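Local coordinates for protein ATP grasp ligase (Microcystis aeruginosa MRC, PDB 5IG9) that is an ATP-grasp ligase, encoded by the gene mdnC, that may have ribosomal S6-glutamic acid ligase activity, though its own substrate may differ, at residues A[2-12]-A[66-76]. Numbering follows the deposited sequence.
Sequences TVLIVTFSRDN and EVSAVWYRRMR
The Phe8 ring is packed on both faces: the backbone around Arg10 C and Asp11 N lies over one, and Arg76 covers the other with its CG 3.9 Å from the ring centroid in a CH-pi contact. The Arg76 guanidinium continues over that second face as a cation-pi partner, its plane 22° from the ring. Arg74 runs beside the ring, its CG 3.5 Å from Phe8 CE1. The guanidinium of Arg73 has Arg74 CZ over one face and the Asp11 carboxylate at its edge, nearly coplanar with it. Arg73 NE donates to the syn lone pair of Asp11 OD2 at 3.2 Å, with a weaker bond from NH2 to OD1. Arg73 CG, anti to the backbone N (chi1 162°), and the bend at chi2 bring NE alongside OD2.

These loops follow parallel strands 3-7 and 69-72, the central pair of a four-stranded sheet in the pre-ATP-grasp domain. Leu4 pairs with strand 69-72 through its N, 2.7 Å from Ala69 O, and its O, 2.8 Å from Trp71 N. On the face bearing Val3 and Ala69, Ile5 CG2 meets Trp71 CE3 at 3.7 Å; helix 14-23 packs on Val3, Ile5 and Trp71, helix 313-323 on Val3 and Trp71.

Glu300 forms salt bridges with Arg73 and Arg74, while Arg74 NH1 also donates to Val298 O. With an alanine at Asp11, Arg73 NE would probably lose its carboxylate mate, leaving Glu300 to hold the group, and Asn12 N its acceptor OD1. Arg73 thus has two acidic partners and shares one with Arg74; they probably offset the positive charges and tie these loops to that of Glu300.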
loop_
_atom_site.group_PDB
_atom_site.type_symbol
_atom_site.label_atom_id
_atom_site.label_comp_id
_atom_site.label_asym_id
_atom_site.label_seq_id
_atom_site.Cartn_x
_atom_site.Cartn_y
_atom_site.Cartn_z
ATOM N N THR A 2 7.266 25.079 -6.670
ATOM C CA THR A 2 8.443 24.288 -6.323
ATOM C C THR A 2 8.141 22.808 -6.484
ATOM O O THR A 2 7.057 22.346 -6.130
ATOM C CB THR A 2 8.913 24.567 -4.880
ATOM O OG1 THR A 2 9.282 25.944 -4.752
ATOM C CG2 THR A 2 10.109 23.698 -4.515
ATOM N N VAL A 3 9.097 22.061 -7.023
ATOM C CA VAL A 3 8.941 20.627 -7.226
ATOM C C VAL A 3 9.469 19.902 -5.996
ATOM O O VAL A 3 10.645 20.032 -5.642
ATOM C CB VAL A 3 9.669 20.164 -8.495
ATOM C CG1 VAL A 3 9.703 18.645 -8.557
ATOM C CG2 VAL A 3 8.990 20.736 -9.732
ATOM N N LEU A 4 8.601 19.146 -5.338
ATOM C CA LEU A 4 9.003 18.331 -4.200
ATOM C C LEU A 4 9.448 16.967 -4.710
ATOM O O LEU A 4 8.690 16.281 -5.404
ATOM C CB LEU A 4 7.861 18.188 -3.197
ATOM C CG LEU A 4 8.047 17.121 -2.117
ATOM C CD1 LEU A 4 9.234 17.429 -1.213
ATOM C CD2 LEU A 4 6.774 16.980 -1.313
ATOM N N ILE A 5 10.672 16.578 -4.375
ATOM C CA ILE A 5 11.257 15.334 -4.857
ATOM C C ILE A 5 11.375 14.387 -3.675
ATOM O O ILE A 5 12.172 14.612 -2.756
ATOM C CB ILE A 5 12.612 15.564 -5.535
ATOM C CG1 ILE A 5 12.402 16.323 -6.842
ATOM C CG2 ILE A 5 13.308 14.242 -5.795
ATOM C CD1 ILE A 5 13.669 16.747 -7.517
ATOM N N VAL A 6 10.584 13.319 -3.705
ATOM C CA VAL A 6 10.499 12.367 -2.604
ATOM C C VAL A 6 11.499 11.249 -2.882
ATOM O O VAL A 6 11.250 10.366 -3.701
ATOM C CB VAL A 6 9.080 11.828 -2.442
ATOM C CG1 VAL A 6 8.990 10.933 -1.223
ATOM C CG2 VAL A 6 8.094 12.979 -2.343
ATOM N N THR A 7 12.635 11.285 -2.185
ATOM C CA THR A 7 13.694 10.308 -2.402
ATOM C C THR A 7 14.316 9.892 -1.075
ATOM O O THR A 7 13.654 9.938 -0.034
ATOM C CB THR A 7 14.765 10.878 -3.338
ATOM O OG1 THR A 7 15.866 9.967 -3.418
ATOM C CG2 THR A 7 15.264 12.220 -2.825
ATOM N N PHE A 8 15.578 9.470 -1.106
ATOM C CA PHE A 8 16.332 9.181 0.106
ATOM C C PHE A 8 17.790 9.540 -0.145
ATOM O O PHE A 8 18.192 9.834 -1.272
ATOM C CB PHE A 8 16.155 7.719 0.555
ATOM C CG PHE A 8 16.840 6.705 -0.323
ATOM C CD1 PHE A 8 16.496 6.564 -1.658
ATOM C CD2 PHE A 8 17.803 5.861 0.204
ATOM C CE1 PHE A 8 17.121 5.623 -2.453
ATOM C CE2 PHE A 8 18.426 4.916 -0.585
ATOM C CZ PHE A 8 18.086 4.798 -1.915
ATOM N N SER A 9 18.581 9.526 0.930
ATOM C CA SER A 9 19.930 10.084 0.869
ATOM C C SER A 9 20.862 9.264 -0.017
ATOM O O SER A 9 21.757 9.829 -0.655
ATOM C CB SER A 9 20.511 10.201 2.278
ATOM O OG SER A 9 20.523 8.943 2.931
ATOM N N ARG A 10 20.683 7.944 -0.070
ATOM C CA ARG A 10 21.559 7.083 -0.851
ATOM C C ARG A 10 21.032 6.822 -2.260
ATOM O O ARG A 10 21.449 5.846 -2.897
ATOM C CB ARG A 10 21.792 5.757 -0.121
ATOM C CG ARG A 10 22.517 5.885 1.215
ATOM C CD ARG A 10 22.810 4.517 1.824
ATOM N NE ARG A 10 24.206 4.113 1.668
ATOM C CZ ARG A 10 24.665 3.348 0.682
ATOM N NH1 ARG A 10 23.840 2.897 -0.252
ATOM N NH2 ARG A 10 25.953 3.032 0.630
ATOM N N ASP A 11 20.133 7.668 -2.760
ATOM C CA ASP A 11 19.658 7.513 -4.125
ATOM C C ASP A 11 20.765 7.880 -5.109
ATOM O O ASP A 11 21.755 8.532 -4.764
ATOM C CB ASP A 11 18.422 8.375 -4.374
ATOM C CG ASP A 11 17.496 7.776 -5.417
ATOM O OD1 ASP A 11 17.919 6.837 -6.123
ATOM O OD2 ASP A 11 16.344 8.245 -5.532
ATOM N N ASN A 12 20.580 7.457 -6.353
ATOM C CA ASN A 12 21.650 7.491 -7.339
ATOM C C ASN A 12 21.635 8.827 -8.084
ATOM O O ASN A 12 21.073 9.817 -7.608
ATOM C CB ASN A 12 21.531 6.279 -8.271
ATOM C CG ASN A 12 20.163 6.164 -8.921
ATOM O OD1 ASN A 12 19.536 7.164 -9.266
ATOM N ND2 ASN A 12 19.693 4.932 -9.090
ATOM N N GLU A 66 3.885 26.229 -1.468
ATOM C CA GLU A 66 4.615 26.599 -2.671
ATOM C C GLU A 66 4.974 25.394 -3.531
ATOM O O GLU A 66 5.703 25.546 -4.518
ATOM C CB GLU A 66 5.884 27.368 -2.293
ATOM C CG GLU A 66 5.632 28.600 -1.431
ATOM C CD GLU A 66 6.895 29.105 -0.757
ATOM O OE1 GLU A 66 6.889 30.244 -0.242
ATOM O OE2 GLU A 66 7.895 28.357 -0.742
ATOM N N VAL A 67 4.483 24.209 -3.178
ATOM C CA VAL A 67 4.748 23.000 -3.950
ATOM C C VAL A 67 3.820 22.977 -5.159
ATOM O O VAL A 67 2.592 22.964 -5.017
ATOM C CB VAL A 67 4.577 21.742 -3.086
ATOM C CG1 VAL A 67 4.418 20.504 -3.958
ATOM C CG2 VAL A 67 5.769 21.582 -2.148
ATOM N N SER A 68 4.410 22.987 -6.354
ATOM C CA SER A 68 3.655 22.925 -7.598
ATOM C C SER A 68 3.672 21.545 -8.243
ATOM O O SER A 68 2.801 21.257 -9.070
ATOM C CB SER A 68 4.199 23.955 -8.597
ATOM O OG SER A 68 5.570 23.722 -8.877
ATOM N N ALA A 69 4.630 20.692 -7.886
ATOM C CA ALA A 69 4.715 19.349 -8.440
ATOM C C ALA A 69 5.421 18.449 -7.439
ATOM O O ALA A 69 6.229 18.915 -6.631
ATOM C CB ALA A 69 5.454 19.329 -9.781
ATOM N N VAL A 70 5.105 17.154 -7.504
ATOM C CA VAL A 70 5.691 16.146 -6.627
ATOM C C VAL A 70 6.223 15.004 -7.481
ATOM O O VAL A 70 5.487 14.436 -8.296
ATOM C CB VAL A 70 4.676 15.606 -5.601
ATOM C CG1 VAL A 70 5.326 14.536 -4.733
ATOM C CG2 VAL A 70 4.125 16.730 -4.742
ATOM N N TRP A 71 7.492 14.658 -7.284
ATOM C CA TRP A 71 8.091 13.481 -7.902
ATOM C C TRP A 71 8.112 12.365 -6.864
ATOM O O TRP A 71 8.954 12.361 -5.959
ATOM C CB TRP A 71 9.495 13.777 -8.423
ATOM C CG TRP A 71 10.035 12.679 -9.287
ATOM C CD1 TRP A 71 9.315 11.708 -9.923
ATOM C CD2 TRP A 71 11.410 12.432 -9.605
ATOM N NE1 TRP A 71 10.157 10.877 -10.621
ATOM C CE2 TRP A 71 11.448 11.299 -10.439
ATOM C CE3 TRP A 71 12.612 13.061 -9.266
ATOM C CZ2 TRP A 71 12.641 10.782 -10.939
ATOM C CZ3 TRP A 71 13.795 12.546 -9.763
ATOM C CH2 TRP A 71 13.801 11.418 -10.590
ATOM N N TYR A 72 7.179 11.424 -6.995
ATOM C CA TYR A 72 7.057 10.295 -6.072
ATOM C C TYR A 72 8.100 9.256 -6.472
ATOM O O TYR A 72 7.810 8.236 -7.104
ATOM C CB TYR A 72 5.636 9.741 -6.110
ATOM C CG TYR A 72 5.289 8.776 -5.002
ATOM C CD1 TYR A 72 5.499 9.109 -3.670
ATOM C CD2 TYR A 72 4.723 7.542 -5.287
ATOM C CE1 TYR A 72 5.172 8.231 -2.657
ATOM C CE2 TYR A 72 4.392 6.659 -4.283
ATOM C CZ TYR A 72 4.616 7.007 -2.969
ATOM O OH TYR A 72 4.286 6.128 -1.962
ATOM N N ARG A 73 9.345 9.532 -6.087
ATOM C CA ARG A 73 10.507 8.781 -6.584
ATOM C C ARG A 73 10.846 7.601 -5.673
ATOM O O ARG A 73 10.535 6.452 -5.999
ATOM C CB ARG A 73 11.692 9.738 -6.759
ATOM C CG ARG A 73 13.068 9.098 -6.863
ATOM C CD ARG A 73 13.232 8.246 -8.102
ATOM N NE ARG A 73 14.559 7.642 -8.127
ATOM C CZ ARG A 73 14.970 6.773 -9.043
ATOM N NH1 ARG A 73 14.153 6.400 -10.019
ATOM N NH2 ARG A 73 16.198 6.280 -8.979
ATOM N N ARG A 74 11.476 7.870 -4.528
ATOM C CA ARG A 74 11.948 6.821 -3.634
ATOM C C ARG A 74 11.389 7.041 -2.239
ATOM O O ARG A 74 11.392 8.164 -1.730
ATOM C CB ARG A 74 13.480 6.769 -3.592
ATOM C CG ARG A 74 14.068 5.492 -4.170
ATOM C CD ARG A 74 13.191 4.951 -5.283
ATOM N NE ARG A 74 13.958 4.237 -6.294
ATOM C CZ ARG A 74 13.432 3.725 -7.401
ATOM N NH1 ARG A 74 12.133 3.847 -7.635
ATOM N NH2 ARG A 74 14.202 3.095 -8.274
ATOM N N MET A 75 10.916 5.964 -1.621
ATOM C CA MET A 75 10.250 6.030 -0.323
ATOM C C MET A 75 10.984 5.117 0.653
ATOM O O MET A 75 10.723 3.912 0.700
ATOM C CB MET A 75 8.780 5.641 -0.451
ATOM C CG MET A 75 7.979 6.533 -1.388
ATOM S SD MET A 75 8.318 6.273 -3.144
ATOM C CE MET A 75 7.961 4.527 -3.313
ATOM N N ARG A 76 11.898 5.691 1.436
ATOM C CA ARG A 76 12.632 4.931 2.442
ATOM C C ARG A 76 12.424 5.537 3.825
ATOM O O ARG A 76 13.382 5.986 4.461
ATOM C CB ARG A 76 14.119 4.878 2.090
ATOM C CG ARG A 76 14.406 4.296 0.716
ATOM C CD ARG A 76 13.865 2.884 0.599
ATOM N NE ARG A 76 13.827 2.437 -0.787
ATOM C CZ ARG A 76 14.820 1.801 -1.395
ATOM N NH1 ARG A 76 15.939 1.530 -0.737
ATOM N NH2 ARG A 76 14.695 1.436 -2.665
#